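Local atomic coordinates of phosphoenolpyruvate-protein phosphotransferase (Coxiella burnetii, PDB entry 3TRC), a protein that probably transfers phosphate from phosphoenolpyruvate to a protein histidine, and is represented here by its GAF domain. Residues A93-H98 / H113-I118. Residues are numbered along the deposited sequence; the frame is centred on the assembly and turned at random.
Sequences ADAPLH and HGFLGI
His113 takes part in two hydrogen bonds, donating through its ring and accepting at its carbonyl, which tie it to Asp94 and Ala95. In the first, His113 ND1 donates to Asp94 OD1 at 2.7 Å with an N-H...O angle of 170°. The oxygen lies in the imidazole plane, so the ring meets it edge-on, yet ND1 approaches from well above the carboxylate plane, and the two flat groups are turned 70° against each other. Asp94 CB points away from 113-118, but CG, anti to the backbone N (chi1 -151°), lets OD1 turn back to ND1, and the two side chains run side by side, pointing the same way.

The second bond joins backbones: Ala95 N gives its hydrogen to His113 O at 2.8 Å and is practically straight. The same carbonyl oxygen also receives a CA-H...O contact from Asp94 CA at 3.5 Å. Ala93 O lies 3.3 Å from Gly114 N, but the angle is too poor for a hydrogen bond; Gly114 has backbone hydrogen bonds to Gln134 and Glu136. His113 and Gly114 form a classic beta bulge opposite Gln134.

Beyond the polar pair, Ala95 CB packs against Phe115 CB at 3.6 Å, and Leu79 of helix 78-86 touches both side chains. Within the loop, Leu97 N bonds back to Asp94 O, closing a 3-10 turn that includes both anchored residues.

The loop that follows strand 90-92 is therefore pinned to the bulged segment next to it in the GAF sheet. A carboxylate accepting from ND1 would be expected to stabilise a positive charge on the imidazole, though the bond itself requires only a proton on ND1.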
loop_
_atom_site.group_PDB
_atom_site.type_symbol
_atom_site.label_atom_id
_atom_site.label_comp_id
_atom_site.label_asym_id
_atom_site.label_seq_id
_atom_site.Cartn_x
_atom_site.Cartn_y
_atom_site.Cartn_z
ATOM N N ALA A 93 17.765 8.435 17.294
ATOM C CA ALA A 93 17.911 9.884 17.229
ATOM C C ALA A 93 19.323 10.302 16.815
ATOM O O ALA A 93 19.513 11.365 16.227
ATOM C CB ALA A 93 17.550 10.514 18.561
ATOM N N ASP A 94 20.311 9.468 17.124
ATOM C CA ASP A 94 21.697 9.796 16.794
ATOM C C ASP A 94 22.487 8.546 16.405
ATOM O O ASP A 94 23.208 7.968 17.226
ATOM C CB ASP A 94 22.364 10.504 17.977
ATOM C CG ASP A 94 23.467 11.456 17.550
ATOM O OD1 ASP A 94 24.004 11.313 16.431
ATOM O OD2 ASP A 94 23.811 12.351 18.352
ATOM N N ALA A 95 22.357 8.150 15.142
ATOM C CA ALA A 95 22.971 6.921 14.639
ATOM C C ALA A 95 24.472 6.791 14.906
ATOM O O ALA A 95 24.932 5.719 15.279
ATOM C CB ALA A 95 22.680 6.748 13.141
ATOM N N PRO A 96 25.242 7.875 14.705
ATOM C CA PRO A 96 26.691 7.758 14.910
ATOM C C PRO A 96 27.081 7.330 16.323
ATOM O O PRO A 96 28.196 6.840 16.511
ATOM C CB PRO A 96 27.197 9.170 14.613
ATOM C CG PRO A 96 26.208 9.703 13.623
ATOM C CD PRO A 96 24.881 9.178 14.117
ATOM N N LEU A 97 26.186 7.498 17.293
ATOM C CA LEU A 97 26.484 7.089 18.664
ATOM C C LEU A 97 26.215 5.604 18.910
ATOM O O LEU A 97 26.615 5.065 19.939
ATOM C CB LEU A 97 25.706 7.939 19.674
ATOM C CG LEU A 97 25.883 9.454 19.549
ATOM C CD1 LEU A 97 25.158 10.170 20.678
ATOM C CD2 LEU A 97 27.360 9.819 19.535
ATOM N N HIS A 98 25.541 4.945 17.972
ATOM C CA HIS A 98 25.257 3.519 18.115
ATOM C C HIS A 98 26.540 2.726 17.939
ATOM O O HIS A 98 27.325 3.014 17.039
ATOM C CB HIS A 98 24.214 3.065 17.088
ATOM C CG HIS A 98 23.645 1.705 17.362
ATOM N ND1 HIS A 98 24.327 0.539 17.087
ATOM C CD2 HIS A 98 22.450 1.328 17.879
ATOM C CE1 HIS A 98 23.582 -0.497 17.430
ATOM N NE2 HIS A 98 22.439 -0.045 17.914
ATOM N N HIS A 113 22.042 12.377 11.619
ATOM C CA HIS A 113 21.940 11.862 12.973
ATOM C C HIS A 113 20.720 10.968 13.117
ATOM O O HIS A 113 20.860 9.769 13.345
ATOM C CB HIS A 113 21.934 13.012 13.980
ATOM C CG HIS A 113 23.224 13.771 14.012
ATOM N ND1 HIS A 113 24.271 13.420 14.837
ATOM C CD2 HIS A 113 23.653 14.833 13.291
ATOM C CE1 HIS A 113 25.282 14.247 14.638
ATOM N NE2 HIS A 113 24.934 15.114 13.705
ATOM N N GLY A 114 19.528 11.542 12.967
ATOM C CA GLY A 114 18.306 10.756 12.995
ATOM C C GLY A 114 18.365 9.666 11.940
ATOM O O GLY A 114 18.831 9.909 10.830
ATOM N N PHE A 115 17.883 8.474 12.284
ATOM C CA PHE A 115 18.052 7.286 11.440
ATOM C C PHE A 115 16.845 6.362 11.550
ATOM O O PHE A 115 16.398 6.031 12.650
ATOM C CB PHE A 115 19.321 6.529 11.870
ATOM C CG PHE A 115 19.570 5.235 11.131
ATOM C CD1 PHE A 115 18.983 4.044 11.551
ATOM C CD2 PHE A 115 20.452 5.194 10.059
ATOM C CE1 PHE A 115 19.238 2.846 10.885
ATOM C CE2 PHE A 115 20.713 4.000 9.385
ATOM C CZ PHE A 115 20.105 2.825 9.801
ATOM N N LEU A 116 16.306 5.957 10.408
ATOM C CA LEU A 116 15.299 4.902 10.394
ATOM C C LEU A 116 15.684 3.881 9.341
ATOM O O LEU A 116 15.688 4.181 8.147
ATOM C CB LEU A 116 13.905 5.467 10.099
ATOM C CG LEU A 116 12.770 4.440 9.995
ATOM C CD1 LEU A 116 12.654 3.628 11.279
ATOM C CD2 LEU A 116 11.450 5.144 9.681
ATOM N N GLY A 117 16.025 2.679 9.796
ATOM C CA GLY A 117 16.378 1.598 8.894
ATOM C C GLY A 117 15.301 0.541 8.928
ATOM O O GLY A 117 14.916 0.072 9.997
ATOM N N ILE A 118 14.809 0.170 7.751
ATOM C CA ILE A 118 13.663 -0.719 7.633
ATOM C C ILE A 118 13.962 -1.897 6.713
ATOM O O ILE A 118 14.365 -1.717 5.563
ATOM C CB ILE A 118 12.444 0.064 7.104
ATOM C CG1 ILE A 118 12.053 1.143 8.111
ATOM C CG2 ILE A 118 11.276 -0.862 6.811
ATOM C CD1 ILE A 118 10.788 1.836 7.772
#